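Local coordinates for protein FMN-dependent nitronate monooxygenase (Shewanella oneidensis, PDB 5LSM) that probably oxidises propionate 3-nitronate to 3-oxopropanoate with molecular oxygen, using bound FMN as cofactor, and so detoxifies the nitronate, at residues Gly22-Ser26 against Ala27-Ala31; Leu46-Glu49 against Ala50-Ala53. All blocks are in the same frame, centred on the assembly; numbering follows the deposited sequence.

Contact 1. Residues Gly22-Ser26 against Ala27-Ala31; sequences GVQGS and ALAIA
Gln24 reaches forward from the loop and meets Leu28 nearly at a right angle, its CG lying beside the CD2 branch of the leucine and 3.6 Å from Leu28 CB. CG of Gln24 lies anti to the backbone N (chi1 173°), and a bend at the next bond turns the amide toward the helix start. There NE2 donates to the Gly25 carbonyl O at 3.0 Å, the acceptor lying close to the amide plane while the donor sits tilted out of the carbonyl plane. NE2 also bonds to Ser40 O and OE1 receives Met20 N, so both ends of the amide are held and its rotation is fixed. This is the turn from strand 15-17 into helix 26-35 of the TIM barrel, with Gly25 as N-cap and the Gln24 side chain about 7 Å from the bound FMN. Gly25 O is shared further by weak bonds from Leu28 N and Ala29 N, the latter 3.3 Å away. One residue on, Ile30 N gives Ser26 O a short, nearly straight bond of 2.7 Å (167°), and Ile30 CD1 folds back to within 4.1 Å of Ser26 CB. Ser26 OG is hydrogen-bonded to Glu54 OE1 of helix 48-59.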
loop_
_atom_site.group_PDB
_atom_site.type_symbol
_atom_site.label_atom_id
_atom_site.label_comp_id
_atom_site.label_asym_id
_atom_site.label_seq_id
_atom_site.Cartn_x
_atom_site.Cartn_y
_atom_site.Cartn_z
ATOM N N GLY A 22 14.324 16.524 11.194
ATOM C CA GLY A 22 13.613 17.166 12.281
ATOM C C GLY A 22 13.516 16.312 13.522
ATOM O O GLY A 22 13.136 16.798 14.579
ATOM N N VAL A 23 13.821 15.028 13.397
ATOM C CA VAL A 23 13.760 14.128 14.530
ATOM C C VAL A 23 15.119 13.558 14.853
ATOM O O VAL A 23 15.247 12.748 15.758
ATOM C CB VAL A 23 12.784 12.953 14.278
ATOM C CG1 VAL A 23 11.356 13.460 14.225
ATOM C CG2 VAL A 23 13.144 12.185 13.000
ATOM N N GLN A 24 16.144 13.948 14.110
ATOM C CA GLN A 24 17.348 13.153 14.096
ATOM C C GLN A 24 18.570 13.873 13.502
ATOM O O GLN A 24 18.449 14.614 12.533
ATOM C CB GLN A 24 17.022 11.872 13.340
ATOM C CG GLN A 24 18.190 10.979 13.082
ATOM C CD GLN A 24 18.722 11.107 11.677
ATOM O OE1 GLN A 24 17.975 11.015 10.687
ATOM N NE2 GLN A 24 20.036 11.226 11.575
ATOM N N GLY A 25 19.740 13.638 14.101
ATOM C CA GLY A 25 21.022 14.132 13.587
ATOM C C GLY A 25 22.207 13.182 13.778
ATOM O O GLY A 25 22.086 11.982 13.617
ATOM N N SER A 26 23.367 13.736 14.100
ATOM C CA SER A 26 24.602 12.975 14.162
ATOM C C SER A 26 24.561 11.754 15.080
ATOM O O SER A 26 25.186 10.717 14.777
ATOM C CB SER A 26 25.757 13.885 14.593
ATOM O OG SER A 26 25.394 14.731 15.677
ATOM N N ALA A 27 23.910 11.875 16.236
ATOM C CA ALA A 27 24.015 10.804 17.246
ATOM C C ALA A 27 23.385 9.475 16.770
ATOM O O ALA A 27 23.916 8.383 17.061
ATOM C CB ALA A 27 23.438 11.245 18.583
ATOM N N LEU A 28 22.328 9.569 15.965
ATOM C CA LEU A 28 21.695 8.369 15.401
ATOM C C LEU A 28 22.499 7.853 14.202
ATOM O O LEU A 28 22.766 6.649 14.081
ATOM C CB LEU A 28 20.238 8.650 15.002
ATOM C CG LEU A 28 19.494 7.459 14.401
ATOM C CD1 LEU A 28 19.346 6.362 15.431
ATOM C CD2 LEU A 28 18.144 7.861 13.824
ATOM N N ALA A 29 22.907 8.764 13.327
ATOM C CA ALA A 29 23.801 8.395 12.230
ATOM C C ALA A 29 25.086 7.702 12.737
ATOM O O ALA A 29 25.432 6.628 12.278
ATOM C CB ALA A 29 24.132 9.610 11.379
ATOM N N ILE A 30 25.733 8.283 13.740
ATOM C CA ILE A 30 26.934 7.681 14.334
ATOM C C ILE A 30 26.645 6.257 14.806
ATOM O O ILE A 30 27.400 5.331 14.524
ATOM C CB ILE A 30 27.422 8.504 15.557
ATOM C CG1 ILE A 30 28.026 9.850 15.113
ATOM C CG2 ILE A 30 28.443 7.718 16.374
ATOM C CD1 ILE A 30 28.043 10.895 16.209
ATOM N N ALA A 31 25.570 6.099 15.569
ATOM C CA ALA A 31 25.307 4.830 16.239
ATOM C C ALA A 31 25.055 3.720 15.219
ATOM O O ALA A 31 25.526 2.599 15.401
ATOM C CB ALA A 31 24.120 4.959 17.203
#

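Contact 2. Residues Leu46-Glu49 against Ala50-Ala53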
loop_
_atom_site.group_PDB
_atom_site.type_symbol
_atom_site.label_atom_id
_atom_site.label_comp_id
_atom_site.label_asym_id
_atom_site.label_seq_id
_atom_site.Cartn_x
_atom_site.Cartn_y
_atom_site.Cartn_z
ATOM N N LEU A 46 18.830 22.049 7.469
ATOM C CA LEU A 46 20.055 22.560 8.110
ATOM C C LEU A 46 20.556 23.817 7.413
ATOM O O LEU A 46 20.673 23.850 6.213
ATOM C CB LEU A 46 21.163 21.488 8.086
ATOM C CG LEU A 46 21.294 20.564 9.302
ATOM C CD1 LEU A 46 19.969 20.328 9.996
ATOM C CD2 LEU A 46 21.928 19.231 8.912
ATOM N N SER A 47 20.838 24.862 8.170
ATOM C CA SER A 47 21.660 25.964 7.647
ATOM C C SER A 47 23.036 25.409 7.286
ATOM O O SER A 47 23.423 24.335 7.762
ATOM C CB SER A 47 21.845 27.018 8.716
ATOM O OG SER A 47 22.672 26.483 9.738
ATOM N N LEU A 48 23.809 26.190 6.534
ATOM C CA LEU A 48 25.186 25.818 6.205
ATOM C C LEU A 48 26.059 25.642 7.455
ATOM O O LEU A 48 26.915 24.771 7.500
ATOM C CB LEU A 48 25.805 26.844 5.258
ATOM C CG LEU A 48 25.194 26.839 3.848
ATOM C CD1 LEU A 48 25.633 28.057 3.025
ATOM C CD2 LEU A 48 25.540 25.541 3.128
ATOM N N GLU A 49 25.761 26.401 8.497
ATOM C CA GLU A 49 26.482 26.289 9.762
ATOM C C GLU A 49 26.126 24.973 10.464
ATOM O O GLU A 49 27.006 24.156 10.742
ATOM C CB GLU A 49 26.173 27.493 10.662
ATOM C CG GLU A 49 26.325 28.845 9.957
ATOM C CD GLU A 49 25.059 29.282 9.209
ATOM O OE1 GLU A 49 24.120 29.790 9.864
ATOM O OE2 GLU A 49 24.996 29.106 7.970
ATOM N N ALA A 50 24.828 24.752 10.695
ATOM C CA ALA A 50 24.350 23.495 11.258
ATOM C C ALA A 50 24.902 22.306 10.464
ATOM O O ALA A 50 25.384 21.343 11.044
ATOM C CB ALA A 50 22.825 23.463 11.283
ATOM N N LEU A 51 24.877 22.409 9.138
ATOM C CA LEU A 51 25.322 21.322 8.256
ATOM C C LEU A 51 26.761 20.934 8.550
ATOM O O LEU A 51 27.056 19.768 8.839
ATOM C CB LEU A 51 25.174 21.728 6.773
ATOM C CG LEU A 51 25.730 20.753 5.716
ATOM C CD1 LEU A 51 25.076 19.379 5.801
ATOM C CD2 LEU A 51 25.583 21.333 4.315
ATOM N N GLU A 52 27.649 21.921 8.496
ATOM C CA GLU A 52 29.080 21.704 8.740
ATOM C C GLU A 52 29.361 21.188 10.170
ATOM O O GLU A 52 30.206 20.312 10.379
ATOM C CB GLU A 52 29.836 23.010 8.491
ATOM C CG GLU A 52 31.331 22.842 8.288
ATOM C CD GLU A 52 31.970 24.075 7.671
ATOM O OE1 GLU A 52 31.539 24.506 6.577
ATOM O OE2 GLU A 52 32.882 24.635 8.303
ATOM N N ALA A 53 28.671 21.768 11.147
ATOM C CA ALA A 53 28.769 21.323 12.541
ATOM C C ALA A 53 28.443 19.835 12.636
ATOM O O ALA A 53 29.195 19.052 13.197
ATOM C CB ALA A 53 27.805 22.127 13.424
#
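The N-terminus of helix 48-59, in the beta-alpha-beta unit formed with strands 39-42 and 66-71, is closed by Ser47 capping Ala50 and by Leu46 lying against Leu51. Ser47 is the N-cap: its OG, placed between the backbone N and the carbonyl carbon (chi1 69°), takes Ala50 N at 2.9 Å in a nearly straight bond (164°). The same oxygen rests 3.4 Å from Ala50 CB, and the serine carbonyl accepts from Leu51 N at 2.8 Å, so the residue meets two successive N-H groups of the first turn with two different oxygens. Leu46, just ahead of the cap, brackets it as a hydrophobic staple: its CB stands 4.2 Å from Leu51 CB, CG touches Ala50 CB at 3.8 Å, and CD2 reaches Leu51 CA. The same i to i+4 pattern continues, with Glu52 N bonding to Leu48 O and Ala53 N to Glu49 O at 2.9 Å. The CD2 branches of Leu48 and Leu51 approach loosely at 4.4 Å, and both leucines also pack on Val120 of helix 115-124. With an alanine in place of Ser47, Ala50 N would have no side-chain acceptor and the first turn is likely to be less firmly held, though the backbone bond from Leu51 N remains. Polar capping and apolar stapling thus act together at this end, and the carboxylate of Glu49, near the positive end of the helix dipole, is likely to be favourably placed.

In the fold
Both contacts close the N-terminus of a barrel helix following a strand: helix 26-35 comes after strand 15-17, and helix 48-59 after strand 39-42. They lie on the same side of the chain's centre, about 14 Å between centres, without touching. Contact 1 is buried and contact 2 lies at the surface. Their chemistry differs: in contact 1 the N-cap is a glycine, with no side chain to accept from the helix start, and a glutamine amide donates to its carbonyl; in contact 2 a serine side chain caps, with an apolar contact between leucines beside it. The two helices are nonetheless joined by a side-chain bond from the first turn of 26-35 to helix 48-59.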